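Local coordinates for protein inositol monophosphatase (Zymomonas mobilis, PDB 4N81) that probably acts as a magnesium-dependent phosphatase of the inositol monophosphatase superfamily, hydrolysing phosphate monoesters, at residues I118-P121 with I122-E125; G205-F208 with Y209-A212. One frame throughout, in Å; residues are numbered along the deposited sequence.

How the contacts relate
Both contacts are local turns of the chain, about 19 Å apart between centres and about 8 Å between nearest atoms, so they do not touch. Contact 1 is a hairpin turn joining strands 112-120 and 125-130 of the larger sheet. Contact 2 is the turn into the short helix 208-211, after strand 200-203 of the smaller sheet. Contact 1 is mostly buried but reaches the second subunit through His-123 and Glu-125. Contact 2 is partly buried, touches no other chain, and carries Asp-210 of the predicted magnesium site. Contact 1 is held by amide and backbone bonds. Contact 2 adds aromatic packing and a carboxylate bond to the backbone.

Contact 1. Residues I118-P121 with I122-E125; sequences INQP and IHQE
The side chain of Gln-120 folds over the turn Ile-122 to His-123, and its CB lies 4.0 Å from CB of Glu-125. The setting is a beta hairpin with a G1 beta bulge, in which Gln-124 and Glu-125 both face Gln-120. Gln-120 and Glu-125 form an antiparallel hydrogen-bonded pair: Gln-120 N to Glu-125 O is 2.8 Å, and Glu-125 N to Gln-120 O is 3.2 Å. Their side chains run side by side, with the amide and carboxylate planes turned 70° apart. The Gln-120 chain bends at chi2 (-52°), which brings OE1 back over the turn. There OE1 accepts two backbone N-H groups. His-123 N arrives at Gln-120 OE1 nearly along the C=O axis, at 2.9 Å. Ile-122 N, 2.8 Å from Gln-120 OE1, sits above the amide plane and bonds less straight. NE2 of the same amide bonds Phe-101 O, so both ends of the group are held. The carboxylate of Glu-125 bonds Tyr-188 and forms a salt bridge with Arg-29 of the second subunit. The His-123 ring stacks on His-123 of that subunit. Asn-119 OD1 accepts from Arg-126 NE. One water accepts from Asn-119 ND2 and donates to Gln-124 OE1.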
ATOM      1  N   ILE A 118      -9.058 -13.219  -6.079  1.00 12.04           N
ATOM      2  CA  ILE A 118      -7.949 -12.256  -6.025  1.00 11.40           C
ATOM      3  C   ILE A 118      -6.758 -13.026  -5.491  1.00 19.13           C
ATOM      4  O   ILE A 118      -6.842 -13.611  -4.407  1.00 11.82           O
ATOM      5  CB  ILE A 118      -8.183 -11.096  -5.004  1.00 10.53           C
ATOM      6  CG1 ILE A 118      -9.414 -10.217  -5.395  1.00 12.58           C
ATOM      7  CG2 ILE A 118      -6.926 -10.215  -4.924  1.00 10.07           C
ATOM      8  CD1 ILE A 118     -10.009  -9.419  -4.135  1.00 10.47           C
ATOM      9  N   ASN A 119      -5.632 -12.993  -6.199  1.00 11.87           N
ATOM     10  CA  ASN A 119      -4.455 -13.660  -5.672  1.00 14.20           C
ATOM     11  C   ASN A 119      -3.269 -12.733  -5.629  1.00 13.29           C
ATOM     12  O   ASN A 119      -2.878 -12.201  -6.670  1.00 13.17           O
ATOM     13  CB  ASN A 119      -4.077 -14.873  -6.529  1.00 13.23           C
ATOM     14  CG  ASN A 119      -2.949 -15.700  -5.883  1.00 15.92           C
ATOM     15  OD1 ASN A 119      -3.128 -16.240  -4.807  1.00 15.64           O
ATOM     16  ND2 ASN A 119      -1.781 -15.767  -6.537  1.00 14.07           N
ATOM     17  N   GLN A 120      -2.660 -12.600  -4.452  1.00 11.46           N
ATOM     18  CA  GLN A 120      -1.452 -11.777  -4.319  1.00 11.14           C
ATOM     19  C   GLN A 120      -0.343 -12.797  -4.308  1.00 13.32           C
ATOM     20  O   GLN A 120      -0.169 -13.530  -3.322  1.00 13.43           O
ATOM     21  CB  GLN A 120      -1.518 -11.039  -2.945  1.00 10.58           C
ATOM     22  CG  GLN A 120      -0.806  -9.646  -3.009  1.00 10.07           C
ATOM     23  CD  GLN A 120       0.609  -9.769  -3.570  1.00 10.44           C
ATOM     24  OE1 GLN A 120       1.417 -10.553  -3.071  1.00 10.97           O
ATOM     25  NE2 GLN A 120       0.905  -9.017  -4.609  1.00 10.47           N
ATOM     26  N   PRO A 121       0.444 -12.855  -5.414  1.00 13.68           N
ATOM     27  CA  PRO A 121       1.381 -13.978  -5.549  1.00 13.12           C
ATOM     28  C   PRO A 121       2.674 -13.789  -4.782  1.00 14.67           C
ATOM     29  O   PRO A 121       3.440 -14.755  -4.682  1.00 17.66           O
ATOM     30  CB  PRO A 121       1.648 -14.038  -7.052  1.00 13.57           C
ATOM     31  CG  PRO A 121       1.428 -12.564  -7.530  1.00 12.76           C
ATOM     32  CD  PRO A 121       0.264 -12.101  -6.675  1.00 12.50           C
ATOM     33  N   ILE A 122       2.940 -12.576  -4.263  1.00 13.19           N
ATOM     34  CA  ILE A 122       4.198 -12.386  -3.529  1.00 14.39           C
ATOM     35  C   ILE A 122       4.004 -12.858  -2.090  1.00 15.38           C
ATOM     36  O   ILE A 122       4.793 -13.651  -1.566  1.00 17.15           O
ATOM     37  CB  ILE A 122       4.638 -10.879  -3.547  1.00 14.53           C
ATOM     38  CG1 ILE A 122       4.656 -10.363  -5.004  1.00 11.89           C
ATOM     39  CG2 ILE A 122       6.038 -10.694  -2.856  1.00 16.25           C
ATOM     40  CD1 ILE A 122       5.469 -11.249  -5.996  1.00 12.72           C
ATOM     41  N   HIS A 123       2.939 -12.391  -1.455  1.00 13.83           N
ATOM     42  CA  HIS A 123       2.653 -12.822  -0.062  1.00 15.81           C
ATOM     43  C   HIS A 123       1.733 -13.994   0.112  1.00 15.79           C
ATOM     44  O   HIS A 123       1.468 -14.424   1.239  1.00 13.91           O
ATOM     45  CB  HIS A 123       2.322 -11.612   0.801  1.00 16.56           C
ATOM     46  CG  HIS A 123       3.517 -10.709   0.916  1.00 20.37           C
ATOM     47  ND1 HIS A 123       3.473  -9.357   0.642  1.00 23.20           N
ATOM     48  CD2 HIS A 123       4.820 -11.011   1.170  1.00 23.73           C
ATOM     49  CE1 HIS A 123       4.691  -8.854   0.774  1.00 19.95           C
ATOM     50  NE2 HIS A 123       5.529  -9.837   1.069  1.00 31.34           N
ATOM     51  N   GLN A 124       1.293 -14.545  -1.013  1.00 13.38           N
ATOM     52  CA  GLN A 124       0.420 -15.730  -1.003  1.00 16.46           C
ATOM     53  C   GLN A 124      -0.856 -15.472  -0.196  1.00 16.19           C
ATOM     54  O   GLN A 124      -1.129 -16.135   0.805  1.00 16.95           O
ATOM     55  CB  GLN A 124       1.154 -16.953  -0.440  1.00 23.23           C
ATOM     56  CG  GLN A 124       2.581 -17.048  -0.886  1.00 36.88           C
ATOM     57  CD  GLN A 124       2.679 -17.661  -2.217  1.00 48.28           C
ATOM     58  OE1 GLN A 124       1.986 -17.247  -3.156  1.00 53.91           O
ATOM     59  NE2 GLN A 124       3.516 -18.695  -2.327  1.00 50.37           N
ATOM     60  N   GLU A 125      -1.619 -14.493  -0.643  1.00 12.42           N
ATOM     61  CA  GLU A 125      -2.894 -14.197  -0.027  1.00 12.07           C
ATOM     62  C   GLU A 125      -3.916 -14.363  -1.143  1.00 13.23           C
ATOM     63  O   GLU A 125      -3.832 -13.674  -2.181  1.00 13.24           O
ATOM     64  CB  GLU A 125      -2.887 -12.731   0.410  1.00 12.78           C
ATOM     65  CG  GLU A 125      -1.735 -12.440   1.407  1.00 15.06           C
ATOM     66  CD  GLU A 125      -1.707 -10.967   1.882  1.00 20.44           C
ATOM     67  OE1 GLU A 125      -1.832 -10.714   3.112  1.00 19.63           O
ATOM     68  OE2 GLU A 125      -1.534 -10.090   1.006  1.00 19.00           O
TER
HETATM   69  O   HOH W   1       0.241 -17.664  -5.266  1.00 18.37           O

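Contact 2. Residues G205-F208 with Y209-A212; sequences GLKF and YDFA
The chain turns from an extended Lys-207 into a short, weakly bonded helix, in which Lys-207 O accepts from Asp-210 N at 2.8 Å and Phe-208 O accepts from both Phe-211 N and Ala-212 N. The bond from Ala-212 N to Phe-208 O is 2.9 Å long and lies close to the line of the carbonyl. Phe-211 N comes from well above the carbonyl plane. Asp-210 closes the turn from its side chain: OD2 takes the N-H of Lys-207 at 2.9 Å from Lys-207 N, nearly straight (166°) but from above the carboxylate plane. The Lys-207 side chain runs alongside Asp-210, while its NZ makes a weak bond to Gly-205 O. Phe-208 and Phe-211 form an offset edge-to-face pair, with the edge of Phe-208 toward the face of Phe-211 and the planes at 69°. Phe-211 CG stands between its own N and carbonyl carbon (chi1 62°), which brings the ring back over Phe-208 CA. Leu-206 CB meets the edge of this ring, 3.8 Å from Phe-211 CD2. Ala-212 CB sits over one face of Phe-208, 3.7 Å from the centroid, in a CH-pi contact. The Phe-208 side chain also touches Val-84 and Val-108. Asp-210 OD1 lies close to Asp-86 and Asp-89, also predicted magnesium ligands. The bond to OD2 is consistent with the backbone helping to orient this carboxylate toward the predicted magnesium site.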
ATOM      1  N   GLY A 205     -13.893   4.732 -13.300  1.00 13.60           N
ATOM      2  CA  GLY A 205     -12.999   4.497 -14.426  1.00 18.36           C
ATOM      3  C   GLY A 205     -12.473   3.082 -14.534  1.00 17.20           C
ATOM      4  O   GLY A 205     -11.630   2.811 -15.379  1.00 17.23           O
ATOM      5  N   LEU A 206     -12.981   2.151 -13.729  1.00 11.81           N
ATOM      6  CA  LEU A 206     -12.524   0.745 -13.846  1.00 11.72           C
ATOM      7  C   LEU A 206     -13.040   0.058 -15.132  1.00 14.74           C
ATOM      8  O   LEU A 206     -14.121   0.428 -15.662  1.00 15.76           O
ATOM      9  CB  LEU A 206     -13.033  -0.082 -12.638  1.00 11.10           C
ATOM     10  CG  LEU A 206     -12.205   0.040 -11.349  1.00 14.37           C
ATOM     11  CD1 LEU A 206     -12.006   1.405 -10.875  1.00 20.70           C
ATOM     12  CD2 LEU A 206     -12.901  -0.789 -10.265  1.00 12.36           C
ATOM     13  N   LYS A 207     -12.258  -0.905 -15.642  1.00 13.23           N
ATOM     14  CA  LYS A 207     -12.666  -1.793 -16.740  1.00 17.81           C
ATOM     15  C   LYS A 207     -13.284  -3.037 -16.125  1.00 19.01           C
ATOM     16  O   LYS A 207     -13.036  -3.283 -14.971  1.00 14.87           O
ATOM     17  CB  LYS A 207     -11.428  -2.185 -17.570  1.00 15.95           C
ATOM     18  CG  LYS A 207     -10.688  -0.951 -18.086  1.00 21.23           C
ATOM     19  CD  LYS A 207     -11.571  -0.157 -19.024  1.00 30.54           C
ATOM     20  CE  LYS A 207     -10.870   1.149 -19.540  1.00 55.96           C
ATOM     21  NZ  LYS A 207     -11.066   2.353 -18.644  1.00 49.90           N
ATOM     22  N   PHE A 208     -14.027  -3.843 -16.894  1.00 14.51           N
ATOM     23  CA  PHE A 208     -14.671  -5.030 -16.316  1.00 16.24           C
ATOM     24  C   PHE A 208     -13.615  -6.009 -15.741  1.00 20.21           C
ATOM     25  O   PHE A 208     -13.854  -6.680 -14.716  1.00 17.36           O
ATOM     26  CB  PHE A 208     -15.544  -5.743 -17.381  1.00 17.88           C
ATOM     27  CG  PHE A 208     -16.438  -6.852 -16.820  1.00 18.24           C
ATOM     28  CD1 PHE A 208     -17.160  -6.672 -15.649  1.00 16.24           C
ATOM     29  CD2 PHE A 208     -16.593  -8.047 -17.509  1.00 23.43           C
ATOM     30  CE1 PHE A 208     -18.002  -7.691 -15.137  1.00 17.15           C
ATOM     31  CE2 PHE A 208     -17.461  -9.075 -17.036  1.00 23.77           C
ATOM     32  CZ  PHE A 208     -18.159  -8.897 -15.843  1.00 19.81           C
ATOM     33  N   TYR A 209     -12.430  -6.037 -16.350  1.00 14.35           N
ATOM     34  CA  TYR A 209     -11.327  -6.878 -15.881  1.00 15.50           C
ATOM     35  C   TYR A 209     -10.971  -6.493 -14.451  1.00 13.54           C
ATOM     36  O   TYR A 209     -10.438  -7.318 -13.706  1.00 14.74           O
ATOM     37  CB  TYR A 209     -10.010  -6.568 -16.674  1.00 22.10           C
ATOM     38  CG  TYR A 209     -10.113  -6.668 -18.150  1.00 25.61           C
ATOM     39  CD1 TYR A 209      -9.943  -7.911 -18.793  1.00 37.28           C
ATOM     40  CD2 TYR A 209     -10.365  -5.552 -18.920  1.00 27.51           C
ATOM     41  CE1 TYR A 209     -10.023  -8.037 -20.174  1.00 40.28           C
ATOM     42  CE2 TYR A 209     -10.461  -5.658 -20.302  1.00 39.29           C
ATOM     43  CZ  TYR A 209     -10.287  -6.902 -20.935  1.00 45.43           C
ATOM     44  OH  TYR A 209     -10.369  -6.988 -22.327  1.00 49.62           O
ATOM     45  N   ASP A 210     -11.180  -5.237 -14.105  1.00 12.38           N
ATOM     46  CA  ASP A 210     -10.774  -4.779 -12.776  1.00 11.55           C
ATOM     47  C   ASP A 210     -11.785  -5.071 -11.651  1.00 13.59           C
ATOM     48  O   ASP A 210     -11.382  -5.009 -10.501  1.00 12.47           O
ATOM     49  CB  ASP A 210     -10.566  -3.258 -12.759  1.00 11.34           C
ATOM     50  CG  ASP A 210      -9.552  -2.761 -13.827  1.00 15.59           C
ATOM     51  OD1 ASP A 210      -8.546  -3.460 -14.084  1.00 13.91           O
ATOM     52  OD2 ASP A 210      -9.806  -1.666 -14.391  1.00 13.77           O
ATOM     53  N   PHE A 211     -13.059  -5.371 -11.955  1.00 14.32           N
ATOM     54  CA  PHE A 211     -14.052  -5.565 -10.875  1.00 12.16           C
ATOM     55  C   PHE A 211     -14.874  -6.849 -10.915  1.00 11.73           C
ATOM     56  O   PHE A 211     -15.523  -7.242  -9.894  1.00 11.90           O
ATOM     57  CB  PHE A 211     -14.982  -4.321 -10.690  1.00 10.95           C
ATOM     58  CG  PHE A 211     -15.821  -3.989 -11.900  1.00 17.02           C
ATOM     59  CD1 PHE A 211     -17.040  -4.626 -12.122  1.00 13.56           C
ATOM     60  CD2 PHE A 211     -15.400  -3.030 -12.811  1.00 17.99           C
ATOM     61  CE1 PHE A 211     -17.847  -4.295 -13.228  1.00 18.66           C
ATOM     62  CE2 PHE A 211     -16.179  -2.704 -13.914  1.00 12.76           C
ATOM     63  CZ  PHE A 211     -17.411  -3.329 -14.129  1.00 17.68           C
ATOM     64  N   ALA A 212     -14.830  -7.524 -12.079  1.00 12.58           N
ATOM     65  CA  ALA A 212     -15.644  -8.734 -12.195  1.00 16.18           C
ATOM     66  C   ALA A 212     -15.352  -9.694 -11.040  1.00 18.72           C
ATOM     67  O   ALA A 212     -16.285 -10.180 -10.400  1.00 13.20           O
ATOM     68  CB  ALA A 212     -15.371  -9.459 -13.556  1.00 14.42           C
TER